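3-carboxy-cis,cis-muconate cycloisomerase (Pseudomonas putida, PDB 1RE5) is a largely helical enzyme of the fumarase/aspartase superfamily, built from four protein chains. Local coordinates at residues 189-193 against 209-214; 31-35 against 100-104. All coordinates share one frame; numbering follows the deposited sequence.

Overall arrangement
Both contacts join a helix to a loop, and their centres lie about 10 Å apart on the same side of the chain's centre. Contact 1 (189-193 against 209-214) is buried throughout and apolar in all its touching side chains, with a leucine and a phenylalanine of the loop on a helix face of alanine, valine and leucine. Contact 2 (31-35 against 100-104) is only partly buried, and its loop side is partly exposed; there Glu32 and His101 stand beside the apolar Phe31, Leu35 and Ala104. The two meet directly: Leu213 of contact 1 packs on Phe31 and Ala34 of helix 21-40, while Phe192 reaches Ala104, so the two helices and the two loops meet in one continuous apolar patch.

Contact 1: residues 189-193 against 209-214; sequences VLQFG and VAEALA
Val209 begins the contact by placing CG1 4.0 Å from Phe192 CE2, the two side chains crossing at about a right angle. With CG1 trans to the backbone nitrogen (chi1 175°), this branch is the one presented to the far end of the ring. One residue on, Ala210 meets the ring with both CA and CB, its CA 4.0 Å from Phe192 CD2, and a side chain as small as a methyl group lets the phenyl group come that close to the helix. The carbonyl of Ala210 accepts the helical hydrogen bond from Ala214 N, and Leu190 CD2 rests against this carbonyl by van der Waals contact alone, 4.0 Å from Ala210 O.

Leu213, a turn later, makes the central contact. Its CD2 sits over one face of the Phe192 ring, displaced toward the rim, in a CH-pi interaction 3.9 Å from the ring centroid and 15° off the normal. The same side chain serves a second partner, because Leu213 CG is 4.0 Å from Leu190 CD1; the two leucines cross nearly perpendicularly, and a branched tip suits a place with neighbours on more than one side. Ala214 closes the row, its CB 4.4 Å from Leu190 CD2, again small enough to admit a loop side chain. The spacing of the four residues, two adjacent pairs one turn apart, marks a single helix face, onto which a loop packs in the mainly helical lyase-family part of the chain.

The loop carrying Leu190 and Phe192 is anchored elsewhere by polar bonds: Gly193 N to Asp108 OD1 and Gln191 N to Thr112 OG1, both on helix 106-142. Helix 206-217 packs against both this loop and helix 21-40, where Ala34 and Phe31 receive Leu213 and Glu39 touches Val209.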
loop_
_atom_site.group_PDB
_atom_site.type_symbol
_atom_site.label_atom_id
_atom_site.label_comp_id
_atom_site.label_asym_id
_atom_site.label_seq_id
_atom_site.Cartn_x
_atom_site.Cartn_y
_atom_site.Cartn_z
ATOM N N VAL D 189 16.516 -13.475 -17.485
ATOM C CA VAL D 189 16.695 -14.917 -17.496
ATOM C C VAL D 189 15.515 -15.573 -18.202
ATOM O O VAL D 189 14.428 -14.986 -18.310
ATOM C CB VAL D 189 16.807 -15.496 -16.065
ATOM C CG1 VAL D 189 18.124 -15.076 -15.435
ATOM C CG2 VAL D 189 15.615 -15.036 -15.207
ATOM N N LEU D 190 15.744 -16.791 -18.686
ATOM C CA LEU D 190 14.721 -17.542 -19.390
ATOM C C LEU D 190 13.809 -18.268 -18.403
ATOM O O LEU D 190 14.235 -18.621 -17.301
ATOM C CB LEU D 190 15.377 -18.574 -20.311
ATOM C CG LEU D 190 14.409 -19.581 -20.947
ATOM C CD1 LEU D 190 13.708 -18.925 -22.135
ATOM C CD2 LEU D 190 15.165 -20.832 -21.367
ATOM N N GLN D 191 12.553 -18.470 -18.799
ATOM C CA GLN D 191 11.598 -19.201 -17.972
ATOM C C GLN D 191 11.204 -20.424 -18.786
ATOM O O GLN D 191 10.351 -20.344 -19.684
ATOM C CB GLN D 191 10.330 -18.394 -17.683
ATOM C CG GLN D 191 9.370 -19.153 -16.772
ATOM C CD GLN D 191 9.844 -19.177 -15.327
ATOM O OE1 GLN D 191 9.412 -18.349 -14.516
ATOM N NE2 GLN D 191 10.742 -20.104 -15.000
ATOM N N PHE D 192 11.827 -21.555 -18.470
ATOM C CA PHE D 192 11.557 -22.793 -19.191
ATOM C C PHE D 192 11.574 -23.946 -18.197
ATOM O O PHE D 192 12.642 -24.429 -17.808
ATOM C CB PHE D 192 12.636 -22.987 -20.265
ATOM C CG PHE D 192 12.340 -24.083 -21.245
ATOM C CD1 PHE D 192 11.139 -24.091 -21.960
ATOM C CD2 PHE D 192 13.271 -25.088 -21.482
ATOM C CE1 PHE D 192 10.874 -25.092 -22.903
ATOM C CE2 PHE D 192 13.017 -26.085 -22.416
ATOM C CZ PHE D 192 11.813 -26.088 -23.132
ATOM N N GLY D 193 10.393 -24.382 -17.780
ATOM C CA GLY D 193 10.333 -25.457 -16.818
ATOM C C GLY D 193 9.253 -26.469 -17.110
ATOM O O GLY D 193 9.250 -27.547 -16.520
ATOM N N VAL D 209 18.026 -28.435 -25.038
ATOM C CA VAL D 209 17.006 -27.559 -25.594
ATOM C C VAL D 209 16.988 -26.241 -24.827
ATOM O O VAL D 209 16.878 -25.164 -25.421
ATOM C CB VAL D 209 15.607 -28.219 -25.526
ATOM C CG1 VAL D 209 14.537 -27.240 -25.984
ATOM C CG2 VAL D 209 15.577 -29.458 -26.412
ATOM N N ALA D 210 17.111 -26.343 -23.503
ATOM C CA ALA D 210 17.119 -25.179 -22.619
ATOM C C ALA D 210 18.212 -24.172 -22.987
ATOM O O ALA D 210 17.940 -22.984 -23.196
ATOM C CB ALA D 210 17.298 -25.635 -21.174
ATOM N N GLU D 211 19.447 -24.652 -23.071
ATOM C CA GLU D 211 20.572 -23.786 -23.403
ATOM C C GLU D 211 20.429 -23.196 -24.799
ATOM O O GLU D 211 20.672 -22.006 -25.008
ATOM C CB GLU D 211 21.874 -24.566 -23.255
ATOM C CG GLU D 211 21.898 -25.311 -21.931
ATOM C CD GLU D 211 23.290 -25.586 -21.417
ATOM O OE1 GLU D 211 24.096 -26.177 -22.175
ATOM O OE2 GLU D 211 23.571 -25.219 -20.248
ATOM N N ALA D 212 20.010 -24.024 -25.750
ATOM C CA ALA D 212 19.813 -23.555 -27.111
ATOM C C ALA D 212 18.786 -22.428 -27.097
ATOM O O ALA D 212 18.985 -21.383 -27.719
ATOM C CB ALA D 212 19.320 -24.691 -27.988
ATOM N N LEU D 213 17.687 -22.647 -26.376
ATOM C CA LEU D 213 16.605 -21.666 -26.276
ATOM C C LEU D 213 17.059 -20.332 -25.679
ATOM O O LEU D 213 16.725 -19.261 -26.198
ATOM C CB LEU D 213 15.462 -22.241 -25.440
ATOM C CG LEU D 213 14.240 -21.342 -25.249
ATOM C CD1 LEU D 213 13.798 -20.747 -26.586
ATOM C CD2 LEU D 213 13.115 -22.166 -24.614
ATOM N N ALA D 214 17.817 -20.408 -24.588
ATOM C CA ALA D 214 18.319 -19.216 -23.919
ATOM C C ALA D 214 19.154 -18.402 -24.894
ATOM O O ALA D 214 18.921 -17.204 -25.087
ATOM C CB ALA D 214 19.155 -19.614 -22.717
#

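Contact 2: residues 31-35 against 100-104; sequences FEAAL and VHLGA
Leu35 reaches from helix 21-40 into the turn at 101-104, where Ala104 and the backbone of His101 and Leu102 receive it. Its CB leaves the helix on the side facing the loop. CG lies over the rim of one face of the Phe31 ring, 4.2 Å from Phe31 CZ. At the tip the branches part. CD1 enters the contact, 3.7 Å from Leu102 O, 3.8 Å from His101 CA and 4.1 Å from Ala104 CB, while CD2 turns to Phe192.

The receiving loop is a type II beta turn from His101 to Ala104. Gly103 holds its third position with a phi of 78°, a conformation that glycine adopts easily, and the chain then runs directly into the long helix 106-142.

Ala104 CB also meets the edge of the Phe31 ring, near its plane and 4.2 Å from Phe31 CE2; the methyl group is small enough to touch both the ring edge and Leu35 CD1. Glu32, bent at chi2 (-57°), carries its carboxylate toward the start of the turn, with Glu32 OE2 3.3 Å from His101 N. The placing of the His101 imidazole is doubtful. Val82 and Leu85 of helix 78-92 and Ala109 of helix 106-142 pack around Glu32.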
loop_
_atom_site.group_PDB
_atom_site.type_symbol
_atom_site.label_atom_id
_atom_site.label_comp_id
_atom_site.label_asym_id
_atom_site.label_seq_id
_atom_site.Cartn_x
_atom_site.Cartn_y
_atom_site.Cartn_z
ATOM N N PHE D 31 8.901 -16.337 -28.288
ATOM C CA PHE D 31 9.270 -17.497 -27.498
ATOM C C PHE D 31 8.999 -18.769 -28.298
ATOM O O PHE D 31 9.871 -19.632 -28.407
ATOM C CB PHE D 31 8.464 -17.537 -26.203
ATOM C CG PHE D 31 8.612 -18.827 -25.447
ATOM C CD1 PHE D 31 9.774 -19.095 -24.717
ATOM C CD2 PHE D 31 7.603 -19.793 -25.497
ATOM C CE1 PHE D 31 9.932 -20.298 -24.048
ATOM C CE2 PHE D 31 7.754 -21.008 -24.829
ATOM C CZ PHE D 31 8.924 -21.261 -24.101
ATOM N N GLU D 32 7.790 -18.875 -28.852
ATOM C CA GLU D 32 7.392 -20.046 -29.642
ATOM C C GLU D 32 8.340 -20.330 -30.808
ATOM O O GLU D 32 8.796 -21.468 -30.995
ATOM C CB GLU D 32 5.965 -19.862 -30.163
ATOM C CG GLU D 32 4.923 -19.813 -29.044
ATOM C CD GLU D 32 4.943 -21.063 -28.157
ATOM O OE1 GLU D 32 4.431 -21.003 -27.022
ATOM O OE2 GLU D 32 5.463 -22.111 -28.591
ATOM N N ALA D 33 8.632 -19.293 -31.592
ATOM C CA ALA D 33 9.537 -19.432 -32.720
ATOM C C ALA D 33 10.883 -19.911 -32.197
ATOM O O ALA D 33 11.417 -20.912 -32.665
ATOM C CB ALA D 33 9.694 -18.105 -33.432
ATOM N N ALA D 34 11.425 -19.205 -31.214
ATOM C CA ALA D 34 12.709 -19.590 -30.644
ATOM C C ALA D 34 12.704 -21.045 -30.141
ATOM O O ALA D 34 13.720 -21.741 -30.233
ATOM C CB ALA D 34 13.064 -18.643 -29.508
ATOM N N LEU D 35 11.562 -21.497 -29.613
ATOM C CA LEU D 35 11.413 -22.861 -29.076
ATOM C C LEU D 35 11.628 -23.889 -30.182
ATOM O O LEU D 35 12.449 -24.798 -30.051
ATOM C CB LEU D 35 10.007 -23.069 -28.488
ATOM C CG LEU D 35 9.825 -23.898 -27.199
ATOM C CD1 LEU D 35 8.499 -24.611 -27.270
ATOM C CD2 LEU D 35 10.922 -24.920 -27.012
ATOM N N VAL D 100 4.469 -27.148 -32.421
ATOM C CA VAL D 100 4.408 -25.867 -31.744
ATOM C C VAL D 100 4.206 -26.043 -30.241
ATOM O O VAL D 100 3.440 -26.906 -29.800
ATOM C CB VAL D 100 3.261 -24.992 -32.320
ATOM C CG1 VAL D 100 1.930 -25.676 -32.112
ATOM C CG2 VAL D 100 3.258 -23.628 -31.656
ATOM N N HIS D 101 4.929 -25.238 -29.462
ATOM C CA HIS D 101 4.818 -25.240 -28.004
ATOM C C HIS D 101 5.145 -26.600 -27.396
ATOM O O HIS D 101 4.612 -26.962 -26.352
ATOM C CB HIS D 101 3.392 -24.798 -27.630
ATOM C CG HIS D 101 3.242 -24.331 -26.218
ATOM N ND1 HIS D 101 2.810 -25.154 -25.199
ATOM C CD2 HIS D 101 3.463 -23.120 -25.654
ATOM C CE1 HIS D 101 2.769 -24.471 -24.070
ATOM N NE2 HIS D 101 3.161 -23.234 -24.318
ATOM N N LEU D 102 6.041 -27.339 -28.039
ATOM C CA LEU D 102 6.417 -28.673 -27.571
ATOM C C LEU D 102 7.230 -28.728 -26.273
ATOM O O LEU D 102 8.335 -28.179 -26.190
ATOM C CB LEU D 102 7.195 -29.408 -28.667
ATOM C CG LEU D 102 7.641 -30.846 -28.343
ATOM C CD1 LEU D 102 6.414 -31.732 -28.151
ATOM C CD2 LEU D 102 8.523 -31.390 -29.464
ATOM N N GLY D 103 6.677 -29.409 -25.269
ATOM C CA GLY D 103 7.363 -29.564 -23.995
ATOM C C GLY D 103 7.322 -28.372 -23.054
ATOM O O GLY D 103 7.900 -28.425 -21.960
ATOM N N ALA D 104 6.637 -27.310 -23.466
ATOM C CA ALA D 104 6.542 -26.097 -22.665
ATOM C C ALA D 104 5.160 -25.920 -22.044
ATOM O O ALA D 104 4.152 -26.416 -22.562
ATOM C CB ALA D 104 6.882 -24.878 -23.528
#